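Local structure of signal transduction histidine-protein kinase/phosphatase MprB (Mycobacterium hassiacum, 6BLK) at residues A[90-95]-A[106-111]; A[6-11]-A[39-44]; A[24-29]-A[57-62]. The protein is a membrane sensor histidine kinase of a two-component system that probably transfers a phosphoryl group from ATP to a protein histidine, represented here by its ATP-binding catalytic domain. All blocks are in the same frame, centred on the assembly; numbering follows the deposited sequence.

Interaction 1: A[90-95]-A[106-111]; sequences GIPPQE and SASARS. With ATP (adenosine-5'-triphosphate), chain E.
E95 reaches across to S106 and A107 with both oxygens of its carboxylate. The bond from CA to CB heads for the 106-111 segment. CG sits anti to the carbonyl carbon (chi1 -65°), and the chain is extended beyond it. Contact begins only at CD, 3.6 Å from S106 OG. At the tip the two oxygens divide the work. E95 OE1 accepts from S106 OG at 2.7 Å, through the syn lone pair on the side of the other oxygen. E95 OE2 takes a weak bond from the backbone, with A107 N 3.5 Å away. OE2 also receives a weak bond from a water, and the same water is 2.7 Å from S108 OG and hydrogen-bonded to it. This water extends the carboxylate to a third residue of the turn.

Both segments belong to the long loop between strand 79-85 and helix 118-128 of the Bergerat ATPase fold. G90 is the last glycine of the DxGxG motif (G1 box) that begins at D86, and I91 comes next. The 106-111 segment lies in the region of the ATP lid. S106 to A109 form a type I beta turn. Inside it S106 OG accepts from S108 N at 3.1 Å, an ST turn. OG is anti to the backbone N (chi1 -178°), where it is donor to E95 OE1 and acceptor from S108 N.

P92 packs beside the turn, with its ring carbon CD 3.6 Å from S108 OG. P92 also touches Y137 of strand 132-137. S106 N donates to ATP O2' at 2.8 Å and holds the ribose. I91 CD1 and A109 CB approach the adenine, the latter 3.6 Å from ATP N3. A109 also touches W61.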
loop_
_atom_site.group_PDB
_atom_site.type_symbol
_atom_site.label_atom_id
_atom_site.label_comp_id
_atom_site.label_asym_id
_atom_site.label_seq_id
_atom_site.Cartn_x
_atom_site.Cartn_y
_atom_site.Cartn_z
ATOM N N GLY A 90 -8.773 -10.682 3.579
ATOM C CA GLY A 90 -9.217 -10.041 2.366
ATOM C C GLY A 90 -10.427 -9.157 2.612
ATOM O O GLY A 90 -11.160 -9.303 3.582
ATOM N N ILE A 91 -10.628 -8.217 1.705
ATOM C CA ILE A 91 -11.789 -7.326 1.739
ATOM C C ILE A 91 -12.755 -7.796 0.656
ATOM O O ILE A 91 -12.377 -7.819 -0.522
ATOM C CB ILE A 91 -11.384 -5.861 1.528
ATOM C CG1 ILE A 91 -10.539 -5.389 2.723
ATOM C CG2 ILE A 91 -12.637 -4.979 1.351
ATOM C CD1 ILE A 91 -9.873 -4.031 2.542
ATOM N N PRO A 92 -13.983 -8.184 1.003
ATOM C CA PRO A 92 -14.868 -8.824 0.015
ATOM C C PRO A 92 -15.361 -7.835 -1.028
ATOM O O PRO A 92 -15.327 -6.614 -0.812
ATOM C CB PRO A 92 -16.030 -9.348 0.873
ATOM C CG PRO A 92 -16.059 -8.425 2.056
ATOM C CD PRO A 92 -14.628 -8.034 2.317
ATOM N N PRO A 93 -15.848 -8.326 -2.175
ATOM C CA PRO A 93 -16.192 -7.415 -3.279
ATOM C C PRO A 93 -17.155 -6.300 -2.919
ATOM O O PRO A 93 -16.978 -5.173 -3.401
ATOM C CB PRO A 93 -16.805 -8.363 -4.319
ATOM C CG PRO A 93 -16.200 -9.672 -4.013
ATOM C CD PRO A 93 -16.037 -9.736 -2.560
ATOM N N GLN A 94 -18.175 -6.575 -2.108
ATOM C CA GLN A 94 -19.226 -5.593 -1.865
ATOM C C GLN A 94 -18.736 -4.396 -1.054
ATOM O O GLN A 94 -19.281 -3.296 -1.205
ATOM C CB GLN A 94 -20.423 -6.262 -1.168
ATOM C CG GLN A 94 -20.172 -6.824 0.232
ATOM C CD GLN A 94 -19.567 -8.241 0.239
ATOM O OE1 GLN A 94 -19.173 -8.781 -0.807
ATOM N NE2 GLN A 94 -19.505 -8.848 1.427
ATOM N N GLU A 95 -17.710 -4.583 -0.223
ATOM C CA GLU A 95 -17.119 -3.521 0.584
ATOM C C GLU A 95 -16.071 -2.708 -0.162
ATOM O O GLU A 95 -15.596 -1.706 0.382
ATOM C CB GLU A 95 -16.455 -4.109 1.833
ATOM C CG GLU A 95 -17.408 -4.757 2.813
ATOM C CD GLU A 95 -16.731 -5.203 4.085
ATOM O OE1 GLU A 95 -15.486 -5.384 4.100
ATOM O OE2 GLU A 95 -17.451 -5.361 5.098
ATOM N N SER A 106 -14.068 -3.052 8.019
ATOM C CA SER A 106 -14.539 -4.309 7.445
ATOM C C SER A 106 -15.034 -5.283 8.519
ATOM O O SER A 106 -14.347 -5.537 9.510
ATOM C CB SER A 106 -13.409 -4.962 6.651
ATOM O OG SER A 106 -13.843 -6.171 6.049
ATOM N N ALA A 107 -16.218 -5.852 8.288
ATOM C CA ALA A 107 -16.725 -6.918 9.145
ATOM C C ALA A 107 -15.929 -8.213 8.993
ATOM O O ALA A 107 -16.026 -9.084 9.869
ATOM C CB ALA A 107 -18.196 -7.175 8.830
ATOM N N SER A 108 -15.145 -8.352 7.907
ATOM C CA SER A 108 -14.335 -9.555 7.668
ATOM C C SER A 108 -13.024 -9.555 8.436
ATOM O O SER A 108 -12.389 -10.610 8.562
ATOM C CB SER A 108 -14.003 -9.710 6.169
ATOM O OG SER A 108 -15.165 -9.907 5.373
ATOM N N ALA A 109 -12.590 -8.400 8.915
ATOM C CA ALA A 109 -11.299 -8.243 9.557
ATOM C C ALA A 109 -11.514 -8.026 11.044
ATOM O O ALA A 109 -12.460 -7.343 11.446
ATOM C CB ALA A 109 -10.530 -7.067 8.948
ATOM N N ARG A 110 -10.641 -8.604 11.862
ATOM C CA ARG A 110 -10.844 -8.507 13.303
ATOM C C ARG A 110 -10.649 -7.067 13.769
ATOM O O ARG A 110 -9.855 -6.306 13.203
ATOM C CB ARG A 110 -9.914 -9.472 14.042
ATOM C CG ARG A 110 -8.471 -9.061 14.186
ATOM C CD ARG A 110 -7.761 -10.055 15.115
ATOM N NE ARG A 110 -6.364 -9.702 15.348
ATOM C CZ ARG A 110 -5.926 -8.944 16.352
ATOM N NH1 ARG A 110 -6.777 -8.433 17.241
ATOM N NH2 ARG A 110 -4.622 -8.696 16.467
ATOM N N SER A 111 -11.429 -6.673 14.770
ATOM C CA SER A 111 -11.407 -5.293 15.233
ATOM C C SER A 111 -10.105 -4.995 15.954
ATOM O O SER A 111 -9.707 -5.719 16.876
ATOM C CB SER A 111 -12.599 -5.018 16.163
ATOM O OG SER A 111 -12.645 -3.649 16.566
HETATM P PG ATP E . -5.816 3.779 10.869
HETATM O O1G ATP E . -5.223 3.282 9.564
HETATM O O2G ATP E . -6.516 5.147 10.858
HETATM O O3G ATP E . -4.916 3.584 12.078
HETATM P PB ATP E . -7.523 1.477 10.272
HETATM O O1B ATP E . -8.697 0.848 11.002
HETATM O O2B ATP E . -6.258 0.724 10.047
HETATM O O3B ATP E . -7.068 2.776 11.150
HETATM P PA ATP E . -7.618 1.987 7.383
HETATM O O1A ATP E . -8.178 3.195 6.636
HETATM O O2A ATP E . -6.135 1.729 7.298
HETATM O O3A ATP E . -8.130 2.171 8.923
HETATM O "O5'" ATP E . -8.464 0.739 6.950
HETATM C "C5'" ATP E . -9.880 0.776 6.998
HETATM C "C4'" ATP E . -10.389 -0.615 7.356
HETATM O "O4'" ATP E . -10.204 -1.435 6.197
HETATM C "C3'" ATP E . -9.700 -1.354 8.510
HETATM O "O3'" ATP E . -10.265 -1.014 9.796
HETATM C "C2'" ATP E . -9.975 -2.795 8.126
HETATM O "O2'" ATP E . -11.314 -3.194 8.473
HETATM C "C1'" ATP E . -9.906 -2.761 6.616
HETATM N N9 ATP E . -8.573 -3.087 6.077
HETATM C C8 ATP E . -7.639 -2.230 5.540
HETATM N N7 ATP E . -6.553 -2.930 5.105
HETATM C C5 ATP E . -6.807 -4.233 5.363
HETATM C C6 ATP E . -6.077 -5.456 5.113
HETATM N N6 ATP E . -4.859 -5.386 4.558
HETATM N N1 ATP E . -6.646 -6.600 5.488
HETATM C C2 ATP E . -7.862 -6.646 6.064
HETATM N N3 ATP E . -8.603 -5.556 6.304
HETATM C C4 ATP E . -8.122 -4.337 5.967
HETATM O O HOH W 1 -17.211 -8.189 5.408
#

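Interaction 2: A[6-11]-A[39-44]; sequences HEPVDM and QVIGDS
E7 to D10 pair with Q39 to G42 as a short antiparallel ladder, where strand 7-10 runs beside the end of strand 30-40. E7 with G42 and V9 with V40 are hydrogen-bonded pairs, P8 with I41 and D10 with Q39 non-hydrogen-bonded ones. The E7 pair is bonded both ways, and G42 N is 2.8 Å from E7 O. V9 N meets V40 O at 2.7 Å, nearly along the C=O axis, but the N-H...O angle is only 136°.

P8, Q39 and I41 share one face of the sheet. P8 CB lies 3.5 Å from Q39 NE2. Just before the strand, the H6 ring takes I41 CG2 over one face, offset toward CD2 and NE2, a CH-pi contact 3.4 Å from the ring centroid.

V9 and V40 point to the other face and are buried. V9 CG1 is 4.0 Å from S44 CB, and V9 also touches L47. M11 CG packs on V40 CG2 at 3.7 Å. D10 is N-cap of helix 11-25 through weak bonds, and D43 is N-cap of helix 44-60, its OD1 bonding G46 N and S45 OG.

Backbone bonds fix the register, and buried V9 and M11 pack against helix 44-60; no charged group bridges the strands.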
loop_
_atom_site.group_PDB
_atom_site.type_symbol
_atom_site.label_atom_id
_atom_site.label_comp_id
_atom_site.label_asym_id
_atom_site.label_seq_id
_atom_site.Cartn_x
_atom_site.Cartn_y
_atom_site.Cartn_z
ATOM N N HIS A 6 7.268 19.185 -5.138
ATOM C CA HIS A 6 7.346 18.646 -6.504
ATOM C C HIS A 6 8.835 18.421 -6.782
ATOM O O HIS A 6 9.484 19.235 -7.444
ATOM C CB HIS A 6 6.720 19.606 -7.509
ATOM C CG HIS A 6 6.206 18.950 -8.752
ATOM N ND1 HIS A 6 5.022 18.246 -8.782
ATOM C CD2 HIS A 6 6.702 18.903 -10.014
ATOM C CE1 HIS A 6 4.812 17.785 -10.003
ATOM N NE2 HIS A 6 5.818 18.168 -10.770
ATOM N N GLU A 7 9.384 17.333 -6.253
ATOM C CA GLU A 7 10.792 16.994 -6.398
ATOM C C GLU A 7 10.950 15.540 -6.822
ATOM O O GLU A 7 10.039 14.730 -6.633
ATOM C CB GLU A 7 11.555 17.211 -5.082
ATOM C CG GLU A 7 11.495 18.649 -4.533
ATOM C CD GLU A 7 12.261 19.664 -5.386
ATOM O OE1 GLU A 7 13.085 19.248 -6.229
ATOM O OE2 GLU A 7 12.039 20.882 -5.207
ATOM N N PRO A 8 12.096 15.175 -7.393
ATOM C CA PRO A 8 12.329 13.760 -7.735
ATOM C C PRO A 8 12.369 12.898 -6.486
ATOM O O PRO A 8 13.032 13.238 -5.501
ATOM C CB PRO A 8 13.683 13.779 -8.461
ATOM C CG PRO A 8 13.898 15.169 -8.857
ATOM C CD PRO A 8 13.184 16.041 -7.885
ATOM N N VAL A 9 11.616 11.791 -6.523
ATOM C CA VAL A 9 11.459 10.858 -5.399
ATOM C C VAL A 9 11.871 9.455 -5.853
ATOM O O VAL A 9 11.271 8.895 -6.780
ATOM C CB VAL A 9 10.020 10.840 -4.856
ATOM C CG1 VAL A 9 9.900 9.846 -3.748
ATOM C CG2 VAL A 9 9.605 12.209 -4.336
ATOM N N ASP A 10 12.869 8.876 -5.180
ATOM C CA ASP A 10 13.319 7.502 -5.437
ATOM C C ASP A 10 12.410 6.523 -4.690
ATOM O O ASP A 10 12.429 6.458 -3.469
ATOM C CB ASP A 10 14.776 7.399 -4.984
ATOM C CG ASP A 10 15.378 6.045 -5.167
ATOM O OD1 ASP A 10 14.652 5.060 -5.345
ATOM O OD2 ASP A 10 16.625 5.973 -5.089
ATOM N N MET A 11 11.586 5.766 -5.418
ATOM C CA MET A 11 10.604 4.937 -4.751
ATOM C C MET A 11 11.248 3.756 -4.041
ATOM O O MET A 11 10.652 3.227 -3.099
ATOM C CB MET A 11 9.543 4.427 -5.735
ATOM C CG MET A 11 8.552 5.486 -6.206
ATOM S SD MET A 11 7.617 6.260 -4.838
ATOM C CE MET A 11 6.767 4.905 -4.094
ATOM N N GLN A 39 11.254 6.458 -10.351
ATOM C CA GLN A 39 11.313 7.823 -9.839
ATOM C C GLN A 39 9.971 8.500 -10.094
ATOM O O GLN A 39 9.448 8.446 -11.205
ATOM C CB GLN A 39 12.430 8.634 -10.508
ATOM C CG GLN A 39 12.466 10.090 -10.059
ATOM C CD GLN A 39 13.349 10.960 -10.925
ATOM O OE1 GLN A 39 12.914 11.497 -11.942
ATOM N NE2 GLN A 39 14.595 11.092 -10.531
ATOM N N VAL A 40 9.402 9.075 -9.044
ATOM C CA VAL A 40 8.151 9.816 -9.106
ATOM C C VAL A 40 8.472 11.261 -8.762
ATOM O O VAL A 40 9.332 11.520 -7.917
ATOM C CB VAL A 40 7.113 9.235 -8.124
ATOM C CG1 VAL A 40 5.860 10.124 -8.071
ATOM C CG2 VAL A 40 6.749 7.774 -8.504
ATOM N N ILE A 41 7.810 12.207 -9.428
ATOM C CA ILE A 41 7.955 13.619 -9.090
ATOM C C ILE A 41 6.868 13.941 -8.079
ATOM O O ILE A 41 5.678 13.761 -8.357
ATOM C CB ILE A 41 7.849 14.525 -10.331
ATOM C CG1 ILE A 41 8.821 14.090 -11.445
ATOM C CG2 ILE A 41 8.092 15.992 -9.924
ATOM C CD1 ILE A 41 10.263 14.150 -11.070
ATOM N N GLY A 42 7.269 14.372 -6.904
ATOM C CA GLY A 42 6.319 14.752 -5.888
ATOM C C GLY A 42 6.934 14.928 -4.521
ATOM O O GLY A 42 8.031 15.485 -4.359
ATOM N N ASP A 43 6.238 14.376 -3.522
ATOM C CA ASP A 43 6.435 14.691 -2.116
ATOM C C ASP A 43 6.846 13.399 -1.424
ATOM O O ASP A 43 5.993 12.537 -1.172
ATOM C CB ASP A 43 5.149 15.250 -1.548
ATOM C CG ASP A 43 5.242 15.590 -0.085
ATOM O OD1 ASP A 43 6.205 15.157 0.585
ATOM O OD2 ASP A 43 4.323 16.292 0.392
ATOM N N SER A 44 8.139 13.251 -1.109
ATOM C CA SER A 44 8.598 11.988 -0.525
ATOM C C SER A 44 7.929 11.704 0.817
ATOM O O SER A 44 7.678 10.546 1.148
ATOM C CB SER A 44 10.126 11.974 -0.379
ATOM O OG SER A 44 10.588 12.974 0.508
#

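Interaction 3: A[24-29]-A[57-62]; sequences RRRSDI and NAAKWS. With MG (magnesium ion), chain F; ATP (adenosine-5'-triphosphate), chain E.
R26 and I29 pack against the C-terminal end of helix 44-60, the N-box helix, which supplies N57 and K60 to the ATP and magnesium site of this kinase domain. R26 makes the polar part of the contact. CG stands anti to the carbonyl carbon. The chain is bent at chi2 (-79°), which places CD, and at chi3 (-50°), which places NE. The guanidinium grips S62 O end-on. NH1 donates to S62 O at 2.9 Å and NH2 to the same oxygen at 3.2 Å. S62 O lies in the guanidinium plane, and both nitrogens reach it from the same face of the carbonyl. NH2 stands well above the carbonyl plane, NH1 only moderately tilted from it.

D28 holds the guanidinium in place from the side. R26 NE donates to D28 OD1 at 3.0 Å, almost straight at 178°, and NH2 forms a salt bridge with OD2. D28 OD2 has a further partner in G65 N. I29 CD1 covers the centre of one guanidinium face. It also touches A59 CB at 3.7 Å and S62 CB at 3.8 Å. S62 OG turns back to A58 O at 2.6 Å.

N57, K60 and W61 at this end also meet the nucleotide. N57 OD1 binds the magnesium ion at 2.1 Å, with three ATP phosphate oxygens and two waters completing six ligands. K60 NZ donates to ATP O2B at 2.8 Å. W61 presents one ring face to the ribose and base, and K60 CB lies on the opposite face.

R26 to I29 form a type I beta turn that leads from helix 11-25 into strand 30-40. V68 of strand 67-76 touches I29, A58 and S62, so turn, helix end and sheet meet there.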
loop_
_atom_site.group_PDB
_atom_site.type_symbol
_atom_site.label_atom_id
_atom_site.label_comp_id
_atom_site.label_asym_id
_atom_site.label_seq_id
_atom_site.Cartn_x
_atom_site.Cartn_y
_atom_site.Cartn_z
ATOM N N ARG A 24 9.527 -3.586 12.481
ATOM C CA ARG A 24 9.633 -3.546 13.939
ATOM C C ARG A 24 8.359 -4.065 14.593
ATOM O O ARG A 24 8.416 -4.818 15.573
ATOM C CB ARG A 24 9.906 -2.115 14.414
ATOM C CG ARG A 24 11.069 -1.387 13.728
ATOM C CD ARG A 24 10.964 0.130 13.921
ATOM N NE ARG A 24 11.596 0.593 15.152
ATOM C CZ ARG A 24 11.400 1.794 15.691
ATOM N NH1 ARG A 24 10.569 2.661 15.119
ATOM N NH2 ARG A 24 12.028 2.126 16.814
ATOM N N ARG A 25 7.198 -3.667 14.067
ATOM C CA ARG A 25 5.927 -4.007 14.687
ATOM C C ARG A 25 5.544 -5.471 14.491
ATOM O O ARG A 25 4.757 -5.996 15.284
ATOM C CB ARG A 25 4.827 -3.100 14.134
ATOM C CG ARG A 25 5.055 -1.628 14.430
ATOM C CD ARG A 25 3.880 -0.748 13.988
ATOM N NE ARG A 25 2.668 -0.990 14.773
ATOM C CZ ARG A 25 2.521 -0.662 16.055
ATOM N NH1 ARG A 25 3.513 -0.083 16.725
ATOM N NH2 ARG A 25 1.380 -0.920 16.677
ATOM N N ARG A 26 6.081 -6.142 13.460
ATOM C CA ARG A 26 5.755 -7.548 13.179
ATOM C C ARG A 26 6.995 -8.212 12.570
ATOM O O ARG A 26 7.091 -8.449 11.361
ATOM C CB ARG A 26 4.550 -7.685 12.247
ATOM C CG ARG A 26 3.198 -7.263 12.851
ATOM C CD ARG A 26 2.597 -8.311 13.748
ATOM N NE ARG A 26 2.575 -9.617 13.103
ATOM C CZ ARG A 26 1.529 -10.162 12.489
ATOM N NH1 ARG A 26 0.352 -9.531 12.405
ATOM N NH2 ARG A 26 1.675 -11.368 11.945
ATOM N N SER A 27 7.956 -8.549 13.435
ATOM C CA SER A 27 9.190 -9.182 12.983
ATOM C C SER A 27 8.981 -10.603 12.472
ATOM O O SER A 27 9.896 -11.161 11.859
ATOM C CB SER A 27 10.204 -9.215 14.122
ATOM O OG SER A 27 9.720 -10.032 15.165
ATOM N N ASP A 28 7.819 -11.206 12.719
ATOM C CA ASP A 28 7.553 -12.542 12.209
ATOM C C ASP A 28 7.198 -12.570 10.725
ATOM O O ASP A 28 7.299 -13.632 10.098
ATOM C CB ASP A 28 6.409 -13.165 12.998
ATOM C CG ASP A 28 5.145 -12.382 12.867
ATOM O OD1 ASP A 28 5.167 -11.183 13.227
ATOM O OD2 ASP A 28 4.149 -12.950 12.371
ATOM N N ILE A 29 6.779 -11.441 10.145
ATOM C CA ILE A 29 6.267 -11.454 8.781
ATOM C C ILE A 29 7.407 -11.602 7.798
ATOM O O ILE A 29 8.470 -10.982 7.938
ATOM C CB ILE A 29 5.464 -10.174 8.496
ATOM C CG1 ILE A 29 4.175 -10.186 9.309
ATOM C CG2 ILE A 29 5.172 -10.026 6.986
ATOM C CD1 ILE A 29 3.410 -8.845 9.267
ATOM N N ASN A 57 -1.426 -1.736 7.440
ATOM C CA ASN A 57 -2.631 -2.563 7.360
ATOM C C ASN A 57 -2.275 -3.990 7.011
ATOM O O ASN A 57 -2.825 -4.940 7.589
ATOM C CB ASN A 57 -3.625 -2.021 6.322
ATOM C CG ASN A 57 -4.202 -0.690 6.707
ATOM O OD1 ASN A 57 -4.222 -0.317 7.887
ATOM N ND2 ASN A 57 -4.676 0.051 5.705
ATOM N N ALA A 58 -1.343 -4.161 6.080
ATOM C CA ALA A 58 -0.975 -5.500 5.668
ATOM C C ALA A 58 -0.434 -6.262 6.861
ATOM O O ALA A 58 -0.746 -7.444 7.046
ATOM C CB ALA A 58 0.057 -5.442 4.532
ATOM N N ALA A 59 0.367 -5.595 7.688
ATOM C CA ALA A 59 0.927 -6.249 8.870
ATOM C C ALA A 59 -0.151 -6.522 9.912
ATOM O O ALA A 59 -0.195 -7.611 10.496
ATOM C CB ALA A 59 2.049 -5.406 9.480
ATOM N N LYS A 60 -1.041 -5.559 10.138
ATOM C CA LYS A 60 -2.007 -5.683 11.233
ATOM C C LYS A 60 -2.826 -6.945 11.078
ATOM O O LYS A 60 -3.047 -7.693 12.054
ATOM C CB LYS A 60 -2.939 -4.460 11.293
ATOM C CG LYS A 60 -2.323 -3.262 11.977
ATOM C CD LYS A 60 -3.165 -1.998 11.754
ATOM C CE LYS A 60 -4.493 -2.068 12.454
ATOM N NZ LYS A 60 -5.364 -0.837 12.255
ATOM N N TRP A 61 -3.290 -7.196 9.858
ATOM C CA TRP A 61 -4.193 -8.296 9.576
ATOM C C TRP A 61 -3.479 -9.506 8.963
ATOM O O TRP A 61 -4.145 -10.419 8.476
ATOM C CB TRP A 61 -5.353 -7.799 8.713
ATOM C CG TRP A 61 -6.304 -6.954 9.542
ATOM C CD1 TRP A 61 -7.214 -7.408 10.450
ATOM C CD2 TRP A 61 -6.416 -5.516 9.555
ATOM N NE1 TRP A 61 -7.880 -6.350 11.032
ATOM C CE2 TRP A 61 -7.417 -5.178 10.489
ATOM C CE3 TRP A 61 -5.769 -4.489 8.857
ATOM C CZ2 TRP A 61 -7.770 -3.862 10.761
ATOM C CZ3 TRP A 61 -6.128 -3.179 9.123
ATOM C CH2 TRP A 61 -7.119 -2.877 10.063
ATOM N N SER A 62 -2.179 -9.533 9.004
ATOM C CA SER A 62 -1.398 -10.717 8.626
ATOM C C SER A 62 -1.491 -11.770 9.717
ATOM O O SER A 62 -1.308 -11.441 10.891
ATOM C CB SER A 62 0.064 -10.387 8.460
ATOM O OG SER A 62 0.359 -9.822 7.191
HETATM MG MG MG F . -4.814 1.523 8.737
HETATM P PG ATP E . -5.816 3.779 10.869
HETATM O O1G ATP E . -5.223 3.282 9.564
HETATM O O2G ATP E . -6.516 5.147 10.858
HETATM O O3G ATP E . -4.916 3.584 12.078
HETATM P PB ATP E . -7.523 1.477 10.272
HETATM O O1B ATP E . -8.697 0.848 11.002
HETATM O O2B ATP E . -6.258 0.724 10.047
HETATM O O3B ATP E . -7.068 2.776 11.150
HETATM P PA ATP E . -7.618 1.987 7.383
HETATM O O1A ATP E . -8.178 3.195 6.636
HETATM O O2A ATP E . -6.135 1.729 7.298
HETATM O O3A ATP E . -8.130 2.171 8.923
HETATM O "O5'" ATP E . -8.464 0.739 6.950
HETATM C "C5'" ATP E . -9.880 0.776 6.998
HETATM C "C4'" ATP E . -10.389 -0.615 7.356
HETATM O "O4'" ATP E . -10.204 -1.435 6.197
HETATM C "C3'" ATP E . -9.700 -1.354 8.510
HETATM O "O3'" ATP E . -10.265 -1.014 9.796
HETATM C "C2'" ATP E . -9.975 -2.795 8.126
HETATM O "O2'" ATP E . -11.314 -3.194 8.473
HETATM C "C1'" ATP E . -9.906 -2.761 6.616
HETATM N N9 ATP E . -8.573 -3.087 6.077
HETATM C C8 ATP E . -7.639 -2.230 5.540
HETATM N N7 ATP E . -6.553 -2.930 5.105
HETATM C C5 ATP E . -6.807 -4.233 5.363
HETATM C C6 ATP E . -6.077 -5.456 5.113
HETATM N N6 ATP E . -4.859 -5.386 4.558
HETATM N N1 ATP E . -6.646 -6.600 5.488
HETATM C C2 ATP E . -7.862 -6.646 6.064
HETATM N N3 ATP E . -8.603 -5.556 6.304
HETATM C C4 ATP E . -8.122 -4.337 5.967
HETATM O O HOH W 2 -1.356 -7.404 14.422
HETATM O O HOH W 3 -3.412 1.016 10.422
HETATM O O HOH W 4 -3.270 2.424 7.619
#

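How the interactions relate
Helices 11-25 and 44-60 begin at interaction 2 and run to interaction 3, where the turn after the first meets the end of the second. The two contacts lie on opposite sides of the chain's centre. Interaction 3 is buried; interactions 1 and 2 are partly buried. Interaction 2 lies away from the nucleotide and relies on backbone pairing and apolar packing. Interactions 1 and 3 use charged side chains, a carboxylate on a turn in one and a guanidinium on a helix end in the other. Both touch ATP, and they meet directly where W61 NE1 probably hydrogen-bonds to R110 O.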